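Local coordinates for protein prolyl-tRNA synthetase (Giardia lamblia ATCC 50803, PDB 3IAL) that probably catalyses the ATP-dependent joining of L-proline to tRNA(Pro), and here holds the prolyl-adenylate intermediate, at residues K19-F24 and V229-G233; L291-P295 and Y424-L428; V450-E454 and A481-E485. One frame throughout, in Å; residues are numbered along the deposited sequence.

The three contacts follow one another along the chain without interleaving. Contact 1 sets the loop before helix 24-34 against a hairpin turn of the class II catalytic core. Contact 2, its centre about 19 Å from that of contact 1, lays the linker 291-295 on helix 416-438; the linker leads from helix 276-285 into the five-stranded sheet of the anticodon-binding domain. Contact 3, in the C-terminal domain, is centred about 16 Å from contact 1 and about 32 Å from contact 2. Contacts 1 and 3 meet: R21 NH1 reaches E454 O at 3.2 Å, probably a hydrogen bond, so the N-terminal loop touches both catalytic core and C-terminal domain. Contact 2 touches neither.

Contact 1: residues K19-F24 and V229-G233; sequences KTRDTF and VMPCG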
loop_
_atom_site.group_PDB
_atom_site.type_symbol
_atom_site.label_atom_id
_atom_site.label_comp_id
_atom_site.label_asym_id
_atom_site.label_seq_id
_atom_site.Cartn_x
_atom_site.Cartn_y
_atom_site.Cartn_z
ATOM N N LYS B 19 -26.693 19.585 3.474
ATOM C CA LYS B 19 -25.758 19.561 2.357
ATOM C C LYS B 19 -26.500 19.868 1.066
ATOM O O LYS B 19 -27.229 19.012 0.542
ATOM C CB LYS B 19 -25.074 18.193 2.267
ATOM C CG LYS B 19 -24.044 18.076 1.154
ATOM C CD LYS B 19 -23.754 16.626 0.791
ATOM C CE LYS B 19 -24.905 15.982 0.005
ATOM N NZ LYS B 19 -24.680 14.530 -0.174
ATOM N N THR B 20 -26.299 21.087 0.560
ATOM C CA THR B 20 -26.948 21.552 -0.667
ATOM C C THR B 20 -25.942 22.196 -1.622
ATOM O O THR B 20 -24.753 22.314 -1.310
ATOM C CB THR B 20 -28.021 22.606 -0.357
ATOM O OG1 THR B 20 -27.384 23.794 0.133
ATOM C CG2 THR B 20 -29.009 22.090 0.675
ATOM N N ARG B 21 -26.448 22.621 -2.780
ATOM C CA ARG B 21 -25.667 23.343 -3.772
ATOM C C ARG B 21 -24.987 24.571 -3.178
ATOM O O ARG B 21 -23.796 24.796 -3.395
ATOM C CB ARG B 21 -26.569 23.744 -4.937
ATOM C CG ARG B 21 -25.869 24.497 -6.051
ATOM C CD ARG B 21 -26.672 24.441 -7.347
ATOM N NE ARG B 21 -25.906 24.933 -8.495
ATOM C CZ ARG B 21 -26.210 26.004 -9.228
ATOM N NH1 ARG B 21 -27.283 26.748 -8.961
ATOM N NH2 ARG B 21 -25.432 26.336 -10.252
ATOM N N ASP B 22 -25.742 25.353 -2.412
ATOM C CA ASP B 22 -25.214 26.574 -1.805
ATOM C C ASP B 22 -24.217 26.317 -0.663
ATOM O O ASP B 22 -23.297 27.118 -0.464
ATOM C CB ASP B 22 -26.364 27.463 -1.315
ATOM C CG ASP B 22 -27.168 28.085 -2.458
ATOM O OD1 ASP B 22 -27.149 27.569 -3.598
ATOM O OD2 ASP B 22 -27.828 29.109 -2.209
ATOM N N THR B 23 -24.392 25.212 0.072
ATOM C CA THR B 23 -23.596 24.941 1.283
ATOM C C THR B 23 -22.437 23.952 1.098
ATOM O O THR B 23 -21.569 23.870 1.964
ATOM C CB THR B 23 -24.471 24.398 2.454
ATOM O OG1 THR B 23 -24.954 23.084 2.145
ATOM C CG2 THR B 23 -25.656 25.328 2.759
ATOM N N PHE B 24 -22.414 23.213 -0.014
ATOM C CA PHE B 24 -21.490 22.085 -0.147
ATOM C C PHE B 24 -20.032 22.400 0.166
ATOM O O PHE B 24 -19.394 21.657 0.892
ATOM C CB PHE B 24 -21.545 21.431 -1.528
ATOM C CG PHE B 24 -20.514 20.352 -1.687
ATOM C CD1 PHE B 24 -20.619 19.178 -0.959
ATOM C CD2 PHE B 24 -19.400 20.539 -2.492
ATOM C CE1 PHE B 24 -19.645 18.185 -1.067
ATOM C CE2 PHE B 24 -18.435 19.550 -2.610
ATOM C CZ PHE B 24 -18.558 18.375 -1.891
ATOM N N VAL B 229 -20.839 14.411 -11.106
ATOM C CA VAL B 229 -21.555 15.560 -10.570
ATOM C C VAL B 229 -21.447 15.601 -9.038
ATOM O O VAL B 229 -21.817 14.648 -8.351
ATOM C CB VAL B 229 -23.034 15.561 -10.968
ATOM C CG1 VAL B 229 -23.725 16.790 -10.379
ATOM C CG2 VAL B 229 -23.180 15.519 -12.487
ATOM N N MET B 230 -20.926 16.714 -8.527
ATOM C CA MET B 230 -20.783 16.940 -7.093
ATOM C C MET B 230 -21.974 17.751 -6.569
ATOM O O MET B 230 -22.689 18.376 -7.362
ATOM C CB MET B 230 -19.472 17.673 -6.826
ATOM C CG MET B 230 -18.244 16.845 -7.208
ATOM S SD MET B 230 -17.889 15.557 -5.999
ATOM C CE MET B 230 -17.237 16.545 -4.665
ATOM N N PRO B 231 -22.197 17.747 -5.240
ATOM C CA PRO B 231 -23.378 18.433 -4.679
ATOM C C PRO B 231 -23.469 19.930 -4.971
ATOM O O PRO B 231 -24.558 20.473 -4.929
ATOM C CB PRO B 231 -23.255 18.188 -3.168
ATOM C CG PRO B 231 -22.431 16.961 -3.046
ATOM C CD PRO B 231 -21.478 16.971 -4.210
ATOM N N CYS B 232 -22.346 20.581 -5.267
ATOM C CA CYS B 232 -22.335 21.998 -5.652
ATOM C C CYS B 232 -22.809 22.223 -7.092
ATOM O O CYS B 232 -23.088 23.347 -7.470
ATOM C CB CYS B 232 -20.930 22.585 -5.493
ATOM S SG CYS B 232 -19.633 21.714 -6.461
ATOM N N GLY B 233 -22.883 21.163 -7.896
ATOM C CA GLY B 233 -23.314 21.283 -9.285
ATOM C C GLY B 233 -22.181 21.337 -10.294
ATOM O O GLY B 233 -22.429 21.286 -11.501
#
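A type I beta turn, M230 to G233, closes the hairpin between strands 222-229 and 235-245 of the class II synthetase core, and the residues leading into helix 24-34 lie against it. G233 N holds the turn through M230 O at 2.8 Å. P231 is the bump: P231 CD stands over the face of the F24 ring, 3.9 Å from its centroid, in a CH-pi contact, while K19 CE comes within 4.0 Å of P231 CG before K19 NZ bonds to G286 O and S283 O. F24 CZ meets M230 CE at 3.6 Å, and C232 SG lies 5.2 Å from the F24 ring centroid, oblique to it, a sulfur-aromatic contact. R21 CA is 3.3 Å from P231 O, a CA-H...O contact, and R21 NE gives C232 O a weak hydrogen bond at 3.4 Å. At G233's positive phi a CB would jam against C232 O, and also crowd R21 NE. The join is chiefly an apolar fit around F24, with weak polar contacts bordering it.

Contact 2: residues L291-P295 and Y424-L428; sequences LVLPP and YKARL
Build this contact as an extended linker lying on one face of a helix. Residues 291-295 run from helix 276-285 towards strand 302-307: V292, L293 and P294 are extended (phi/psi -140/99, -94/129 and -58/148), and P295 turns the chain into a helical conformation (-51/-41). Residues 424-428 are one regular turn of helix 416-438, with L428 N bonded to Y424 O at 3.0 Å. The nearest CA atoms are those of P294 and K425, 6.3 Å apart.

Y424 and L428 (chi1 m, chi2 t), one turn apart, both point their CB toward the linker and bound a hollow. V292, with chi1 t, drops a methyl into it: V292 CG1 is 3.5 Å from L428 CD2 and 3.4 Å from Y424 OH. Further along, P295 CD sits between K425 CG (3.5 Å) and the edge of the Y424 ring (Y424 CE2, 4.0 Å). P294 CG lies more loosely beside L428 CD1, at 4.4 Å. The L293 CB points away from the helix; its side chain touches Y53, M57 and L282, and its carbonyl meets the tyrosine. With chi1 t and chi2 73°, Y424 OH donates to L293 O at 2.7 Å.

The contact joins the linker between catalytic and anticodon-binding parts to the long helix that follows them. Its chemistry is one short hydrogen bond to a backbone carbonyl, set within a close apolar fit of valine, leucine and proline with the tyrosine ring and the aliphatic part of K425; that bond gives the buried tyrosine hydroxyl a partner.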
loop_
_atom_site.group_PDB
_atom_site.type_symbol
_atom_site.label_atom_id
_atom_site.label_comp_id
_atom_site.label_asym_id
_atom_site.label_seq_id
_atom_site.Cartn_x
_atom_site.Cartn_y
_atom_site.Cartn_z
ATOM N N LEU B 291 -20.914 12.354 7.670
ATOM C CA LEU B 291 -20.601 11.314 6.714
ATOM C C LEU B 291 -21.635 10.200 6.735
ATOM O O LEU B 291 -22.290 9.968 7.744
ATOM C CB LEU B 291 -19.214 10.704 6.994
ATOM C CG LEU B 291 -18.007 11.646 6.983
ATOM C CD1 LEU B 291 -16.745 10.903 7.379
ATOM C CD2 LEU B 291 -17.839 12.313 5.629
ATOM N N VAL B 292 -21.755 9.529 5.596
ATOM C CA VAL B 292 -22.568 8.338 5.417
ATOM C C VAL B 292 -21.722 7.423 4.518
ATOM O O VAL B 292 -21.701 7.593 3.311
ATOM C CB VAL B 292 -23.907 8.691 4.724
ATOM C CG1 VAL B 292 -24.689 7.441 4.349
ATOM C CG2 VAL B 292 -24.750 9.640 5.611
ATOM N N LEU B 293 -21.026 6.461 5.115
ATOM C CA LEU B 293 -19.986 5.703 4.415
ATOM C C LEU B 293 -20.496 4.394 3.813
ATOM O O LEU B 293 -21.110 3.592 4.511
ATOM C CB LEU B 293 -18.831 5.383 5.376
ATOM C CG LEU B 293 -18.156 6.581 6.040
ATOM C CD1 LEU B 293 -17.153 6.100 7.088
ATOM C CD2 LEU B 293 -17.476 7.469 5.000
ATOM N N PRO B 294 -20.219 4.164 2.521
ATOM C CA PRO B 294 -20.376 2.820 1.985
ATOM C C PRO B 294 -19.499 1.827 2.765
ATOM O O PRO B 294 -18.433 2.222 3.263
ATOM C CB PRO B 294 -19.887 2.958 0.548
ATOM C CG PRO B 294 -20.032 4.404 0.222
ATOM C CD PRO B 294 -19.750 5.117 1.500
ATOM N N PRO B 295 -19.949 0.561 2.903
ATOM C CA PRO B 295 -19.219 -0.442 3.684
ATOM C C PRO B 295 -17.735 -0.590 3.338
ATOM O O PRO B 295 -16.915 -0.730 4.250
ATOM C CB PRO B 295 -19.974 -1.745 3.376
ATOM C CG PRO B 295 -21.367 -1.314 3.140
ATOM C CD PRO B 295 -21.282 0.073 2.506
ATOM N N TYR B 424 -28.533 -1.246 2.801
ATOM C CA TYR B 424 -27.966 0.098 3.001
ATOM C C TYR B 424 -27.234 0.604 1.750
ATOM O O TYR B 424 -27.499 1.710 1.277
ATOM C CB TYR B 424 -27.047 0.045 4.223
ATOM C CG TYR B 424 -26.146 1.226 4.500
ATOM C CD1 TYR B 424 -26.651 2.427 4.992
ATOM C CD2 TYR B 424 -24.770 1.105 4.365
ATOM C CE1 TYR B 424 -25.798 3.488 5.295
ATOM C CE2 TYR B 424 -23.924 2.143 4.660
ATOM C CZ TYR B 424 -24.431 3.335 5.120
ATOM O OH TYR B 424 -23.556 4.365 5.407
ATOM N N LYS B 425 -26.337 -0.222 1.216
ATOM C CA LYS B 425 -25.660 0.051 -0.051
ATOM C C LYS B 425 -26.636 0.350 -1.171
ATOM O O LYS B 425 -26.463 1.319 -1.908
ATOM C CB LYS B 425 -24.820 -1.155 -0.480
ATOM C CG LYS B 425 -23.421 -1.201 0.099
ATOM C CD LYS B 425 -22.679 -2.445 -0.359
ATOM C CE LYS B 425 -22.311 -2.400 -1.844
ATOM N NZ LYS B 425 -21.402 -3.524 -2.189
ATOM N N ALA B 426 -27.653 -0.505 -1.306
ATOM C CA ALA B 426 -28.636 -0.378 -2.379
ATOM C C ALA B 426 -29.463 0.909 -2.262
ATOM O O ALA B 426 -29.790 1.512 -3.288
ATOM C CB ALA B 426 -29.546 -1.618 -2.440
ATOM N N ARG B 427 -29.779 1.343 -1.038
ATOM C CA ARG B 427 -30.438 2.647 -0.844
ATOM C C ARG B 427 -29.500 3.818 -1.193
ATOM O O ARG B 427 -29.925 4.779 -1.838
ATOM C CB ARG B 427 -30.972 2.822 0.582
ATOM C CG ARG B 427 -32.131 1.894 0.934
ATOM C CD ARG B 427 -32.733 2.214 2.298
ATOM N NE ARG B 427 -31.758 2.186 3.391
ATOM C CZ ARG B 427 -31.438 1.118 4.123
ATOM N NH1 ARG B 427 -31.996 -0.070 3.899
ATOM N NH2 ARG B 427 -30.541 1.236 5.092
ATOM N N LEU B 428 -28.237 3.746 -0.772
ATOM C CA LEU B 428 -27.261 4.788 -1.126
ATOM C C LEU B 428 -27.118 4.898 -2.654
ATOM O O LEU B 428 -27.111 6.000 -3.212
ATOM C CB LEU B 428 -25.888 4.504 -0.504
ATOM C CG LEU B 428 -25.719 4.554 1.021
ATOM C CD1 LEU B 428 -24.240 4.337 1.368
ATOM C CD2 LEU B 428 -26.221 5.851 1.644
#

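Contact 3: residues V450-E454 and A481-E485; sequences VACIE and ACSAE
I453 lies across C482 and A484: I453 CG2 is 4.0 Å from C482 SG and 3.8 Å from C482 O, while I453 CG1 is 3.7 Å from A484 CB. Both I453 chi angles are m, and its CB points toward the other segment. Residues 450-454 are regular helix, E454 N bonding to V450 O at 2.9 Å. Residues 481-485 begin on helix 472-482; S483 then takes positive phi (67/20), and A484 (-101/151) extends the chain into strand 485-489. The nearest CA atoms are those of V450 and C482, 6.0 Å apart. C482, chi1 p, turns its sulfur into the groove beside V450 and I453, so V450 CG2 meets C482 SG at 4.1 Å. V450 CG2 is also 4.1 Å from A481 CB. At the border E454 CG passes C482 CB at 4.4 Å. No hydrogen bond joins the segments; the fit rests on van der Waals contact, chiefly among V450, I453, A481, C482 and A484.

Helix 446-455 thus packs on a helix-to-strand turn of the C-terminal domain. Strand 485-489 pairs antiparallel with strand 510-515, E485 bonding through its backbone to A515; I453 also touches K516 just beyond, while E454 O receives R21 from the loop before helix 24-34.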
loop_
_atom_site.group_PDB
_atom_site.type_symbol
_atom_site.label_atom_id
_atom_site.label_comp_id
_atom_site.label_asym_id
_atom_site.label_seq_id
_atom_site.Cartn_x
_atom_site.Cartn_y
_atom_site.Cartn_z
ATOM N N VAL B 450 -26.999 27.791 -20.783
ATOM C CA VAL B 450 -26.577 28.805 -19.820
ATOM C C VAL B 450 -27.484 28.863 -18.584
ATOM O O VAL B 450 -27.002 28.918 -17.457
ATOM C CB VAL B 450 -26.536 30.211 -20.475
ATOM C CG1 VAL B 450 -26.432 31.294 -19.417
ATOM C CG2 VAL B 450 -25.382 30.293 -21.468
ATOM N N ALA B 451 -28.794 28.877 -18.802
ATOM C CA ALA B 451 -29.759 28.901 -17.693
ATOM C C ALA B 451 -29.630 27.652 -16.826
ATOM O O ALA B 451 -29.804 27.723 -15.608
ATOM C CB ALA B 451 -31.189 29.041 -18.212
ATOM N N CYS B 452 -29.317 26.518 -17.454
ATOM C CA CYS B 452 -29.120 25.262 -16.733
ATOM C C CYS B 452 -27.910 25.369 -15.814
ATOM O O CYS B 452 -28.005 25.124 -14.609
ATOM C CB CYS B 452 -28.935 24.101 -17.708
ATOM S SG CYS B 452 -28.489 22.540 -16.915
ATOM N N ILE B 453 -26.780 25.749 -16.399
ATOM C CA ILE B 453 -25.539 25.948 -15.663
ATOM C C ILE B 453 -25.737 26.897 -14.474
ATOM O O ILE B 453 -25.339 26.576 -13.352
ATOM C CB ILE B 453 -24.419 26.476 -16.594
ATOM C CG1 ILE B 453 -24.010 25.392 -17.604
ATOM C CG2 ILE B 453 -23.200 26.918 -15.791
ATOM C CD1 ILE B 453 -23.637 24.033 -16.991
ATOM N N GLU B 454 -26.374 28.040 -14.720
ATOM C CA GLU B 454 -26.552 29.065 -13.691
ATOM C C GLU B 454 -27.564 28.669 -12.602
ATOM O O GLU B 454 -27.290 28.843 -11.415
ATOM C CB GLU B 454 -26.984 30.399 -14.324
ATOM C CG GLU B 454 -25.894 31.103 -15.117
ATOM C CD GLU B 454 -26.342 32.446 -15.687
ATOM O OE1 GLU B 454 -27.561 32.688 -15.791
ATOM O OE2 GLU B 454 -25.464 33.260 -16.040
ATOM N N ALA B 481 -19.697 32.975 -21.251
ATOM C CA ALA B 481 -21.092 33.268 -20.905
ATOM C C ALA B 481 -21.446 32.840 -19.486
ATOM O O ALA B 481 -22.136 33.570 -18.784
ATOM C CB ALA B 481 -22.039 32.599 -21.898
ATOM N N CYS B 482 -20.973 31.666 -19.068
ATOM C CA CYS B 482 -21.364 31.094 -17.774
ATOM C C CYS B 482 -20.279 30.273 -17.057
ATOM O O CYS B 482 -20.572 29.610 -16.065
ATOM C CB CYS B 482 -22.605 30.221 -17.977
ATOM S SG CYS B 482 -22.361 28.848 -19.137
ATOM N N SER B 483 -19.041 30.319 -17.544
ATOM C CA SER B 483 -17.914 29.603 -16.929
ATOM C C SER B 483 -18.023 28.076 -17.004
ATOM O O SER B 483 -17.359 27.365 -16.249
ATOM C CB SER B 483 -17.712 30.058 -15.477
ATOM O OG SER B 483 -17.637 31.466 -15.410
ATOM N N ALA B 484 -18.848 27.578 -17.921
ATOM C CA ALA B 484 -18.974 26.141 -18.142
ATOM C C ALA B 484 -18.170 25.765 -19.368
ATOM O O ALA B 484 -17.998 26.566 -20.296
ATOM C CB ALA B 484 -20.433 25.747 -18.327
ATOM N N GLU B 485 -17.684 24.536 -19.382
ATOM C CA GLU B 485 -16.897 24.070 -20.506
ATOM C C GLU B 485 -17.486 22.826 -21.127
ATOM O O GLU B 485 -18.147 22.030 -20.459
ATOM C CB GLU B 485 -15.459 23.820 -20.079
ATOM C CG GLU B 485 -15.268 22.715 -19.070
ATOM C CD GLU B 485 -13.858 22.710 -18.517
ATOM O OE1 GLU B 485 -13.399 23.784 -18.068
ATOM O OE2 GLU B 485 -13.216 21.636 -18.537
#